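PDB 3QFE: putative dihydrodipicolinate synthase family protein from Coccidioides immitis, which belongs to the dihydrodipicolinate synthase family of TIM-barrel proteins, though its own function has not been established. Local coordinates for residues E35-T47 against A220-I232. Residues are numbered along the deposited sequence; the frame is centred on the assembly and turned at random. Where two conformers were deposited one is given.
Sequences ERYYAYLARSGLT and AFANVFPKTVSKI
Pro226, in the first turn of helix 226-237, presses its ring against the end of helix 31-42 and the following turn. Its CG lies 3.7 Å from Ser44 CB and 3.9 Å from Leu41 CD2, while Leu46 CD2 packs more loosely, 4.2 Å from both Pro226 CB and Ala222 CB. Proline suits a first helical turn, where its missing N-H costs no bond, and its compact ring packs against both leucines and the serine. Ser44 suits this apolar surface because its hydroxyl bonds back to Tyr40 O. Deeper in, Tyr37 extends from the helix with CG anti to the backbone N (chi1 -179°), which carries its OH to within 2.8 Å of Asn223 OD1 and 3.1 Å of Asn223 O, two acceptors for a single hydroxyl proton. Ring and amide are nearly coplanar, OD1 at the ring edge. Further bonds hold the amide: ND2 donates to Ala220 O and Pro17 O, and OD1 accepts from Val19 N. In this (beta/alpha)8 barrel the contact joins the helix after the first strand to the loop and helix after the eighth, where the ring closes; Leu41, Leu46 and Asn223 touch Cys16 of strand 13-17. Toward solvent the contact rests on backbone, Lys227 and Ser230, with no hydrogen bond across it. Gly45, exposed and at phi 93°, suits the turn because a CB there would jam against Ser44 O and crowd Ser230 CB. Ser230 OG comes 3.1 Å from Gly45 O but bonds to Pro226 O. The bent Lys227 chain lays CD 3.5 Å from Ser44 O.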
loop_
_atom_site.group_PDB
_atom_site.type_symbol
_atom_site.label_atom_id
_atom_site.label_comp_id
_atom_site.label_asym_id
_atom_site.label_seq_id
_atom_site.Cartn_x
_atom_site.Cartn_y
_atom_site.Cartn_z
ATOM N N GLU A 35 10.662 -12.612 -2.083
ATOM C CA GLU A 35 11.614 -11.822 -2.854
ATOM C C GLU A 35 11.276 -11.820 -4.370
ATOM O O GLU A 35 11.303 -10.756 -4.999
ATOM C CB GLU A 35 13.046 -12.300 -2.630
ATOM C CG GLU A 35 14.076 -11.252 -3.018
ATOM C CD GLU A 35 15.487 -11.803 -3.101
ATOM O OE1 GLU A 35 15.710 -12.894 -2.560
ATOM O OE2 GLU A 35 16.384 -11.160 -3.702
ATOM N N ARG A 36 10.953 -12.996 -4.918
ATOM C CA ARG A 36 10.530 -13.127 -6.311
ATOM C C ARG A 36 9.357 -12.228 -6.605
ATOM O O ARG A 36 9.318 -11.566 -7.644
ATOM C CB ARG A 36 10.134 -14.570 -6.653
ATOM C CG ARG A 36 11.284 -15.528 -6.640
ATOM C CD ARG A 36 10.910 -16.874 -7.226
ATOM N NE ARG A 36 12.097 -17.721 -7.330
ATOM C CZ ARG A 36 12.071 -18.998 -7.691
ATOM N NH1 ARG A 36 13.206 -19.690 -7.764
ATOM N NH2 ARG A 36 10.912 -19.582 -7.980
ATOM N N TYR A 37 8.403 -12.201 -5.677
ATOM C CA TYR A 37 7.140 -11.499 -5.855
ATOM C C TYR A 37 7.312 -9.984 -5.797
ATOM O O TYR A 37 6.855 -9.279 -6.682
ATOM C CB TYR A 37 6.135 -11.976 -4.803
ATOM C CG TYR A 37 4.772 -11.322 -4.902
ATOM C CD1 TYR A 37 3.890 -11.641 -5.947
ATOM C CD2 TYR A 37 4.369 -10.385 -3.967
ATOM C CE1 TYR A 37 2.633 -11.051 -6.043
ATOM C CE2 TYR A 37 3.118 -9.780 -4.052
ATOM C CZ TYR A 37 2.250 -10.119 -5.096
ATOM O OH TYR A 37 1.003 -9.514 -5.178
ATOM N N TYR A 38 7.993 -9.492 -4.762
ATOM C CA TYR A 38 8.315 -8.072 -4.652
ATOM C C TYR A 38 9.085 -7.574 -5.881
ATOM O O TYR A 38 8.825 -6.472 -6.381
ATOM C CB TYR A 38 9.202 -7.823 -3.442
ATOM C CG TYR A 38 8.575 -7.886 -2.052
ATOM C CD1 TYR A 38 7.243 -7.606 -1.835
ATOM C CD2 TYR A 38 9.368 -8.176 -0.947
ATOM C CE1 TYR A 38 6.709 -7.641 -0.547
ATOM C CE2 TYR A 38 8.854 -8.195 0.342
ATOM C CZ TYR A 38 7.526 -7.930 0.531
ATOM O OH TYR A 38 7.021 -7.962 1.795
ATOM N N ALA A 39 10.062 -8.370 -6.340
ATOM C CA ALA A 39 10.885 -7.989 -7.470
ATOM C C ALA A 39 10.003 -7.895 -8.724
ATOM O O ALA A 39 10.080 -6.922 -9.482
ATOM C CB ALA A 39 12.011 -8.961 -7.657
ATOM N N TYR A 40 9.133 -8.878 -8.915
ATOM C CA TYR A 40 8.212 -8.844 -10.042
ATOM C C TYR A 40 7.337 -7.573 -10.011
ATOM O O TYR A 40 7.166 -6.892 -11.042
ATOM C CB TYR A 40 7.322 -10.076 -10.044
ATOM C CG TYR A 40 6.409 -10.097 -11.246
ATOM C CD1 TYR A 40 6.872 -10.546 -12.485
ATOM C CD2 TYR A 40 5.096 -9.640 -11.153
ATOM C CE1 TYR A 40 6.049 -10.552 -13.582
ATOM C CE2 TYR A 40 4.264 -9.630 -12.258
ATOM C CZ TYR A 40 4.744 -10.082 -13.466
ATOM O OH TYR A 40 3.930 -10.077 -14.566
ATOM N N LEU A 41 6.778 -7.251 -8.841
ATOM C CA LEU A 41 5.928 -6.050 -8.728
ATOM C C LEU A 41 6.713 -4.772 -9.037
ATOM O O LEU A 41 6.213 -3.884 -9.741
ATOM C CB LEU A 41 5.278 -5.932 -7.343
ATOM C CG LEU A 41 4.294 -7.007 -6.885
ATOM C CD1 LEU A 41 3.809 -6.620 -5.498
ATOM C CD2 LEU A 41 3.116 -7.154 -7.832
ATOM N N ALA A 42 7.935 -4.675 -8.538
ATOM C CA ALA A 42 8.700 -3.442 -8.752
ATOM C C ALA A 42 9.103 -3.257 -10.200
ATOM O O ALA A 42 9.371 -2.130 -10.625
ATOM C CB ALA A 42 9.918 -3.369 -7.843
ATOM N N ARG A 43 9.122 -4.354 -10.947
ATOM C CA ARG A 43 9.468 -4.334 -12.365
ATOM C C ARG A 43 8.230 -4.195 -13.302
ATOM O O ARG A 43 8.327 -4.329 -14.546
ATOM C CB ARG A 43 10.317 -5.586 -12.679
ATOM C CG ARG A 43 11.716 -5.525 -12.011
ATOM C CD ARG A 43 12.733 -4.731 -12.869
ATOM N NE ARG A 43 12.630 -5.179 -14.256
ATOM C CZ ARG A 43 13.120 -6.335 -14.702
ATOM N NH1 ARG A 43 13.819 -7.146 -13.893
ATOM N NH2 ARG A 43 12.901 -6.683 -15.961
ATOM N N SER A 44 7.073 -3.901 -12.706
ATOM C CA SER A 44 5.847 -3.800 -13.495
ATOM C C SER A 44 5.293 -2.385 -13.594
ATOM O O SER A 44 4.091 -2.203 -13.746
ATOM C CB SER A 44 4.768 -4.724 -12.950
ATOM O OG SER A 44 5.229 -6.038 -12.845
ATOM N N GLY A 45 6.145 -1.381 -13.486
ATOM C CA GLY A 45 5.704 -0.014 -13.712
ATOM C C GLY A 45 5.258 0.713 -12.450
ATOM O O GLY A 45 4.766 1.821 -12.520
ATOM N N LEU A 46 5.432 0.115 -11.285
ATOM C CA LEU A 46 4.992 0.780 -10.060
ATOM C C LEU A 46 5.950 1.884 -9.653
ATOM O O LEU A 46 7.143 1.831 -9.945
ATOM C CB LEU A 46 4.838 -0.222 -8.906
ATOM C CG LEU A 46 3.847 -1.373 -9.105
ATOM C CD1 LEU A 46 3.925 -2.299 -7.915
ATOM C CD2 LEU A 46 2.434 -0.875 -9.317
ATOM N N THR A 47 5.428 2.879 -8.961
ATOM C CA THR A 47 6.274 3.930 -8.415
ATOM C C THR A 47 7.014 3.447 -7.151
ATOM O O THR A 47 8.180 3.734 -6.969
ATOM C CB THR A 47 5.462 5.211 -8.130
ATOM O OG1 THR A 47 4.875 5.675 -9.352
ATOM C CG2 THR A 47 6.372 6.324 -7.529
ATOM N N ALA A 220 -4.438 -1.815 -3.449
ATOM C CA ALA A 220 -4.469 -3.266 -3.211
ATOM C C ALA A 220 -4.467 -4.087 -4.497
ATOM O O ALA A 220 -3.811 -5.119 -4.574
ATOM C CB ALA A 220 -5.684 -3.639 -2.372
ATOM N N PHE A 221 -5.195 -3.612 -5.502
ATOM C CA PHE A 221 -5.432 -4.353 -6.734
ATOM C C PHE A 221 -4.206 -4.371 -7.653
ATOM O O PHE A 221 -4.155 -5.137 -8.622
ATOM C CB PHE A 221 -6.620 -3.734 -7.468
ATOM C CG PHE A 221 -7.228 -4.626 -8.514
ATOM C CD1 PHE A 221 -7.594 -5.936 -8.206
ATOM C CD2 PHE A 221 -7.443 -4.154 -9.798
ATOM C CE1 PHE A 221 -8.163 -6.752 -9.149
ATOM C CE2 PHE A 221 -8.019 -4.964 -10.756
ATOM C CZ PHE A 221 -8.384 -6.265 -10.435
ATOM N N ALA A 222 -3.227 -3.520 -7.356
ATOM C CA ALA A 222 -1.960 -3.524 -8.078
ATOM C C ALA A 222 -1.161 -4.760 -7.694
ATOM O O ALA A 222 -0.212 -5.092 -8.371
ATOM C CB ALA A 222 -1.163 -2.260 -7.775
ATOM N N ASN A 223 -1.545 -5.432 -6.606
ATOM C CA ASN A 223 -1.021 -6.774 -6.293
ATOM C C ASN A 223 -1.367 -7.755 -7.397
ATOM O O ASN A 223 -0.585 -8.662 -7.702
ATOM C CB ASN A 223 -1.632 -7.342 -5.011
ATOM C CG ASN A 223 -0.884 -6.926 -3.765
ATOM O OD1 ASN A 223 0.237 -7.378 -3.518
ATOM N ND2 ASN A 223 -1.524 -6.102 -2.937
ATOM N N VAL A 224 -2.553 -7.587 -7.971
ATOM C CA VAL A 224 -3.094 -8.577 -8.887
ATOM C C VAL A 224 -2.686 -8.319 -10.336
ATOM O O VAL A 224 -2.174 -9.213 -11.008
ATOM C CB VAL A 224 -4.613 -8.652 -8.765
ATOM C CG1 VAL A 224 -5.129 -9.871 -9.522
ATOM C CG2 VAL A 224 -4.996 -8.732 -7.292
ATOM N N PHE A 225 -2.892 -7.082 -10.794
ATOM C CA PHE A 225 -2.563 -6.676 -12.157
ATOM C C PHE A 225 -1.747 -5.386 -12.157
ATOM O O PHE A 225 -2.243 -4.326 -12.505
ATOM C CB PHE A 225 -3.853 -6.543 -12.963
ATOM C CG PHE A 225 -4.669 -7.813 -13.006
ATOM C CD1 PHE A 225 -4.162 -8.956 -13.573
ATOM C CD2 PHE A 225 -5.939 -7.853 -12.471
ATOM C CE1 PHE A 225 -4.913 -10.128 -13.595
ATOM C CE2 PHE A 225 -6.701 -9.005 -12.517
ATOM C CZ PHE A 225 -6.190 -10.144 -13.067
ATOM N N PRO A 226 -0.474 -5.463 -11.758
ATOM C CA PRO A 226 0.258 -4.221 -11.582
ATOM C C PRO A 226 0.497 -3.426 -12.869
ATOM O O PRO A 226 0.484 -2.188 -12.828
ATOM C CB PRO A 226 1.582 -4.680 -10.944
ATOM C CG PRO A 226 1.720 -6.128 -11.316
ATOM C CD PRO A 226 0.308 -6.644 -11.323
ATOM N N LYS A 227 0.710 -4.111 -13.993
ATOM C CA LYS A 227 0.973 -3.424 -15.268
ATOM C C LYS A 227 -0.256 -2.632 -15.692
ATOM O O LYS A 227 -0.157 -1.466 -16.113
ATOM C CB LYS A 227 1.349 -4.410 -16.383
ATOM C CG LYS A 227 2.802 -4.399 -16.796
ATOM C CD LYS A 227 3.339 -2.976 -17.033
ATOM C CE LYS A 227 4.198 -2.901 -18.268
ATOM N NZ LYS A 227 4.829 -1.577 -18.389
ATOM N N THR A 228 -1.422 -3.269 -15.575
ATOM C CA THR A 228 -2.691 -2.605 -15.892
ATOM C C THR A 228 -2.893 -1.360 -15.030
ATOM O O THR A 228 -3.149 -0.282 -15.556
ATOM C CB THR A 228 -3.887 -3.565 -15.798
ATOM O OG1 THR A 228 -3.627 -4.709 -16.613
ATOM C CG2 THR A 228 -5.160 -2.903 -16.304
ATOM N N VAL A 229 -2.732 -1.486 -13.721
ATOM C CA VAL A 229 -2.949 -0.337 -12.861
ATOM C C VAL A 229 -1.944 0.772 -13.194
ATOM O O VAL A 229 -2.309 1.940 -13.194
ATOM C CB VAL A 229 -2.924 -0.699 -11.339
ATOM C CG1 VAL A 229 -2.938 0.552 -10.495
ATOM C CG2 VAL A 229 -4.117 -1.518 -10.976
ATOM N N SER A 230 -0.695 0.412 -13.488
ATOM C CA SER A 230 0.287 1.410 -13.900
ATOM C C SER A 230 -0.060 2.015 -15.240
ATOM O O SER A 230 0.203 3.188 -15.448
ATOM C CB SER A 230 1.694 0.824 -14.009
ATOM O OG SER A 230 2.087 0.272 -12.782
ATOM N N LYS A 231 -0.596 1.216 -16.168
ATOM C CA LYS A 231 -0.999 1.772 -17.459
ATOM C C LYS A 231 -2.066 2.845 -17.255
ATOM O O LYS A 231 -2.000 3.897 -17.877
ATOM C CB LYS A 231 -1.466 0.700 -18.462
ATOM N N ILE A 232 -3.021 2.597 -16.362
ATOM C CA ILE A 232 -4.073 3.578 -16.107
ATOM C C ILE A 232 -3.457 4.909 -15.693
ATOM O O ILE A 232 -3.740 5.941 -16.302
ATOM C CB ILE A 232 -5.095 3.088 -15.073
ATOM C CG1 ILE A 232 -5.885 1.918 -15.649
ATOM C CG2 ILE A 232 -6.051 4.210 -14.694
ATOM C CD1 ILE A 232 -6.681 1.148 -14.623
#